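Local coordinates for KaiC domain-containing protein (Pyrococcus horikoshii, PDB 2ZTS), which binds ADP and magnesium in a P-loop pocket and, as a KaiC-like member of the RecA-type ATPase family, probably binds ATP, at the interface of chains A and B. Sequence-based numbering; all coordinates share one arbitrary frame. Chains: chain A/B, Putative uncharacterized protein PH0186.

Contact 1: the interface of chains A and B. Residues chain A 200, 224-225; chain B 69, 73, 76-77.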
ATOM      1  N   ARG A 200     -15.850 -21.956   9.950  1.00 25.85           N
ATOM      2  CA  ARG A 200     -16.461 -21.481  11.194  1.00 27.19           C
ATOM      3  C   ARG A 200     -15.509 -21.535  12.368  1.00 25.76           C
ATOM      4  O   ARG A 200     -15.917 -21.325  13.500  1.00 28.14           O
ATOM      5  CB  ARG A 200     -17.742 -22.239  11.497  1.00 28.59           C
ATOM      6  CG  ARG A 200     -18.649 -22.437  10.322  1.00 33.51           C
ATOM      7  CD  ARG A 200     -19.715 -21.357  10.095  1.00 42.86           C
ATOM      8  NE  ARG A 200     -20.419 -21.661   8.832  1.00 48.80           N
ATOM      9  CZ  ARG A 200     -21.326 -22.649   8.673  1.00 48.62           C
ATOM     10  NH1 ARG A 200     -21.687 -23.411   9.708  1.00 51.26           N
ATOM     11  NH2 ARG A 200     -21.898 -22.857   7.484  1.00 45.66           N
ATOM     12  N   ARG A 224     -16.741 -21.738  16.361  1.00 30.50           N
ATOM     13  CA  ARG A 224     -18.168 -21.754  16.591  1.00 30.93           C
ATOM     14  C   ARG A 224     -18.492 -22.718  17.711  1.00 31.34           C
ATOM     15  O   ARG A 224     -17.758 -23.628  17.970  1.00 32.63           O
ATOM     16  CB  ARG A 224     -18.935 -22.151  15.356  1.00 31.34           C
ATOM     17  CG  ARG A 224     -18.787 -23.648  14.868  1.00 32.68           C
ATOM     18  CD  ARG A 224     -19.974 -24.139  14.008  1.00 34.61           C
ATOM     19  NE  ARG A 224     -19.850 -25.548  13.606  1.00 34.70           N
ATOM     20  CZ  ARG A 224     -20.742 -26.209  12.869  1.00 37.44           C
ATOM     21  NH1 ARG A 224     -21.861 -25.605  12.446  1.00 39.25           N
ATOM     22  NH2 ARG A 224     -20.504 -27.488  12.537  1.00 37.09           N
ATOM     23  N   GLU A 225     -19.620 -22.503  18.342  1.00 32.73           N
ATOM     24  CA  GLU A 225     -20.163 -23.350  19.400  1.00 33.63           C
ATOM     25  C   GLU A 225     -19.266 -23.576  20.609  1.00 33.59           C
ATOM     26  O   GLU A 225     -19.572 -24.407  21.455  1.00 35.00           O
ATOM     27  CB  GLU A 225     -20.572 -24.690  18.857  1.00 34.77           C
ATOM     28  CG  GLU A 225     -21.722 -24.644  17.900  1.00 37.86           C
ATOM     29  CD  GLU A 225     -21.963 -26.024  17.279  1.00 42.52           C
ATOM     30  OE1 GLU A 225     -21.263 -26.379  16.294  1.00 45.06           O
ATOM     31  OE2 GLU A 225     -22.839 -26.749  17.778  1.00 44.83           O
TER
ATOM     32  N   GLU B  69     -24.281 -18.765   6.072  1.00 34.93           N
ATOM     33  CA  GLU B  69     -24.553 -20.151   6.482  1.00 36.12           C
ATOM     34  C   GLU B  69     -25.979 -20.603   6.131  1.00 36.18           C
ATOM     35  O   GLU B  69     -26.811 -19.807   5.688  1.00 36.88           O
ATOM     36  CB  GLU B  69     -24.258 -20.350   8.004  1.00 36.56           C
ATOM     37  CG  GLU B  69     -25.025 -19.432   8.966  1.00 37.46           C
ATOM     38  CD  GLU B  69     -24.416 -19.322  10.375  1.00 40.21           C
ATOM     39  OE1 GLU B  69     -23.990 -20.366  10.946  1.00 43.41           O
ATOM     40  OE2 GLU B  69     -24.373 -18.185  10.926  1.00 39.30           O
ATOM     41  N   ASP B  73     -27.754 -24.325  10.235  1.00 32.66           N
ATOM     42  CA  ASP B  73     -26.506 -23.973  10.881  1.00 31.85           C
ATOM     43  C   ASP B  73     -26.751 -22.925  11.945  1.00 31.47           C
ATOM     44  O   ASP B  73     -26.272 -23.028  13.051  1.00 30.88           O
ATOM     45  CB  ASP B  73     -25.562 -23.390   9.846  1.00 33.26           C
ATOM     46  CG  ASP B  73     -25.117 -24.387   8.830  1.00 34.27           C
ATOM     47  OD1 ASP B  73     -24.896 -25.576   9.181  1.00 36.00           O
ATOM     48  OD2 ASP B  73     -24.940 -24.027   7.648  1.00 39.82           O
ATOM     49  N   ARG B  76     -28.861 -24.518  15.054  1.00 33.48           N
ATOM     50  CA  ARG B  76     -27.909 -25.285  15.859  1.00 34.17           C
ATOM     51  C   ARG B  76     -26.898 -24.353  16.568  1.00 33.86           C
ATOM     52  O   ARG B  76     -26.679 -24.451  17.780  1.00 33.63           O
ATOM     53  CB  ARG B  76     -27.176 -26.308  14.939  1.00 34.31           C
ATOM     54  CG  ARG B  76     -26.021 -27.033  15.611  1.00 34.75           C
ATOM     55  CD  ARG B  76     -25.168 -27.870  14.674  1.00 36.01           C
ATOM     56  NE  ARG B  76     -23.858 -28.092  15.270  1.00 40.84           N
ATOM     57  CZ  ARG B  76     -22.905 -28.897  14.786  1.00 41.87           C
ATOM     58  NH1 ARG B  76     -23.102 -29.627  13.690  1.00 45.23           N
ATOM     59  NH2 ARG B  76     -21.735 -28.968  15.404  1.00 39.85           N
ATOM     60  N   GLU B  77     -26.306 -23.409  15.852  1.00 33.42           N
ATOM     61  CA  GLU B  77     -25.279 -22.604  16.518  1.00 34.33           C
ATOM     62  C   GLU B  77     -25.895 -21.765  17.706  1.00 33.71           C
ATOM     63  O   GLU B  77     -25.283 -21.653  18.776  1.00 33.17           O
ATOM     64  CB  GLU B  77     -24.473 -21.743  15.525  1.00 34.50           C
ATOM     65  CG  GLU B  77     -23.347 -22.512  14.785  1.00 36.95           C
ATOM     66  CD  GLU B  77     -22.996 -21.959  13.375  1.00 40.47           C
ATOM     67  OE1 GLU B  77     -23.119 -20.713  13.141  1.00 41.34           O
ATOM     68  OE2 GLU B  77     -22.594 -22.778  12.482  1.00 42.80           O
TER

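Contact 2: the interface of chains A and B. Residues chain A 162, 165; chain B 149-150.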
ATOM      1  N   LEU A 162     -16.198 -20.870  -3.129  1.00 25.73           N
ATOM      2  CA  LEU A 162     -17.647 -21.011  -2.940  1.00 28.23           C
ATOM      3  C   LEU A 162     -18.120 -22.460  -3.353  1.00 28.90           C
ATOM      4  O   LEU A 162     -18.954 -23.082  -2.690  1.00 28.06           O
ATOM      5  CB  LEU A 162     -18.421 -19.906  -3.685  1.00 28.73           C
ATOM      6  CG  LEU A 162     -18.144 -18.481  -3.170  1.00 32.27           C
ATOM      7  CD1 LEU A 162     -18.765 -17.366  -4.062  1.00 38.43           C
ATOM      8  CD2 LEU A 162     -18.660 -18.326  -1.788  1.00 32.26           C
ATOM      9  N   ASN A 165     -17.006 -24.715  -0.590  1.00 29.47           N
ATOM     10  CA  ASN A 165     -17.897 -24.547   0.562  1.00 29.56           C
ATOM     11  C   ASN A 165     -19.153 -25.404   0.383  1.00 31.20           C
ATOM     12  O   ASN A 165     -19.634 -26.034   1.343  1.00 30.72           O
ATOM     13  CB  ASN A 165     -18.299 -23.080   0.709  1.00 30.04           C
ATOM     14  CG  ASN A 165     -19.231 -22.809   1.906  1.00 30.93           C
ATOM     15  OD1 ASN A 165     -18.960 -23.168   3.060  1.00 29.81           O
ATOM     16  ND2 ASN A 165     -20.330 -22.155   1.618  1.00 31.34           N
TER
ATOM     17  N   LEU B 149     -19.174 -11.576  -2.576  1.00 24.22           N
ATOM     18  CA  LEU B 149     -18.405 -12.734  -3.015  1.00 25.84           C
ATOM     19  C   LEU B 149     -19.139 -13.669  -3.961  1.00 27.15           C
ATOM     20  O   LEU B 149     -18.488 -14.400  -4.675  1.00 27.36           O
ATOM     21  CB  LEU B 149     -17.915 -13.514  -1.854  1.00 24.06           C
ATOM     22  CG  LEU B 149     -16.824 -12.816  -1.066  1.00 24.17           C
ATOM     23  CD1 LEU B 149     -16.656 -13.600   0.225  1.00 26.57           C
ATOM     24  CD2 LEU B 149     -15.555 -12.665  -1.878  1.00 23.98           C
ATOM     25  N   ARG B 150     -20.478 -13.618  -3.961  1.00 28.99           N
ATOM     26  CA  ARG B 150     -21.290 -14.443  -4.875  1.00 30.01           C
ATOM     27  C   ARG B 150     -21.616 -13.754  -6.188  1.00 30.49           C
ATOM     28  O   ARG B 150     -22.197 -14.382  -7.054  1.00 31.00           O
ATOM     29  CB  ARG B 150     -22.593 -14.885  -4.194  1.00 29.66           C
ATOM     30  CG  ARG B 150     -22.340 -15.897  -3.123  1.00 32.34           C
ATOM     31  CD  ARG B 150     -23.512 -16.231  -2.202  1.00 34.61           C
ATOM     32  NE  ARG B 150     -23.140 -17.420  -1.434  1.00 38.00           N
ATOM     33  CZ  ARG B 150     -22.316 -17.405  -0.368  1.00 41.54           C
ATOM     34  NH1 ARG B 150     -21.801 -16.258   0.074  1.00 40.41           N
ATOM     35  NH2 ARG B 150     -21.997 -18.531   0.262  1.00 38.97           N
TER

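Contact 1: the interface of chains A and B
A:Arg200 and A:Arg224 converge on the carboxylate of B:Glu77, a clear case of one acidic oxygen serving as the hub of an ionic subunit interface. From A:Arg224 comes the straighter of the two contacts: its NH1 gives a hydrogen bond of 2.9 Å to B:Glu77 OE2, which lies close to the guanidinium plane and accepts on its anti lone pair, away from OE1. The carboxylate comes to the edge of the guanidinium, with its own plane twisted 76° away. A:Arg200 adds a bent, weak bond to the same oxygen, with NH1 3.0 Å from B:Glu77 OE2. Its chain turns sharply at chi2 (-91°), which lets the guanidinium also span to B:Asp73, where A:Arg200 NH2 stands 3.3 Å from B:Asp73 OD2 and approaches from above the carboxylate plane. B:Glu69 backs this group with carbon, its CB packing over one guanidinium face 3.5 Å from A:Arg200 NH2.

Charge order is reversed next door, where chain A supplies the acid. B:Arg76, reaching out from helix 71-79 on an extended chain, grips A:Glu225 side-on with two nitrogens, although the planes are turned 66° apart. B:Arg76 NE makes the straighter bond, 3.0 Å to A:Glu225 OE2, whereas B:Arg76 NH2 meets the syn lone pair of A:Glu225 OE1 at 2.8 Å, the oxygen lying well out of the guanidinium plane. The guanidinium groups of B:Arg76 and A:Arg224 lie near each other and only modestly inclined, and the shared A:Glu225 probably offsets their like charges: its OE1, besides meeting B:Arg76, sits over one face of A:Arg224, 3.1 Å from A:Arg224 NE.

Contact 2: the interface of chains A and B
A:Leu162 pushes its branched end against B:Arg150, illustrating how an aliphatic side chain can use both the carbon stem and the flat head of an arginine as a packing surface. The two methyls divide the work. A:Leu162 CD2 lies over one face of the guanidinium, toward its rim, 3.9 Å from B:Arg150 NH2. A:Leu162 CD1 turns to the root of the same residue, where it rests 3.9 Å from B:Arg150 CA and close to CG. The leucine therefore fits into the angle between the arginine's backbone and its outstretched end. B:Leu149 takes part through its main chain, with its carbonyl carbon C 3.7 Å from A:Leu162 CD1; the approach of the carbonyl oxygen to that methyl is too short to be trusted.

Behind this first shell, torsions and secondary structure set the pose. A:Leu162 projects from helix 157-171 with CG anti to its own carbonyl carbon (chi1 -64°), which carries the methyl pair outward to chain B. B:Arg150 keeps its chain extended from CG to NE, and a turn at chi4 (78°) presents the guanidinium face to the leucine. Replacing A:Leu162 with alanine is likely to leave a gap beside B:Arg150 and give its guanidinium more freedom to swing, since the CD2 methyl over its face would be gone along with the CD1 methyl packed at the arginine's root. Farther along the helix, A:Asn165 stands at the margin of the patch, with little of its own surface buried by chain B. Its amide is directed to the end of the arginine, with A:Asn165 ND2 4.2 Å from B:Arg150 NH2.

About 17 Å separates the centres of the C-alpha atoms of contact 1 and contact 2, which share no residue but belong to the same junction between chains A and B. Their characters differ: contact 1 is a network of opposite charges centred on helix 71-79 of chain B, whereas contact 2 is mainly van der Waals packing against helix 157-171 of chain A. The junction is not an exact two-fold, so each subunit offers different surfaces to its partner. With six copies in the deposited assembly, such head-to-tail pairing would suit a ring like those of KaiC relatives, although these two patches alone do not establish it.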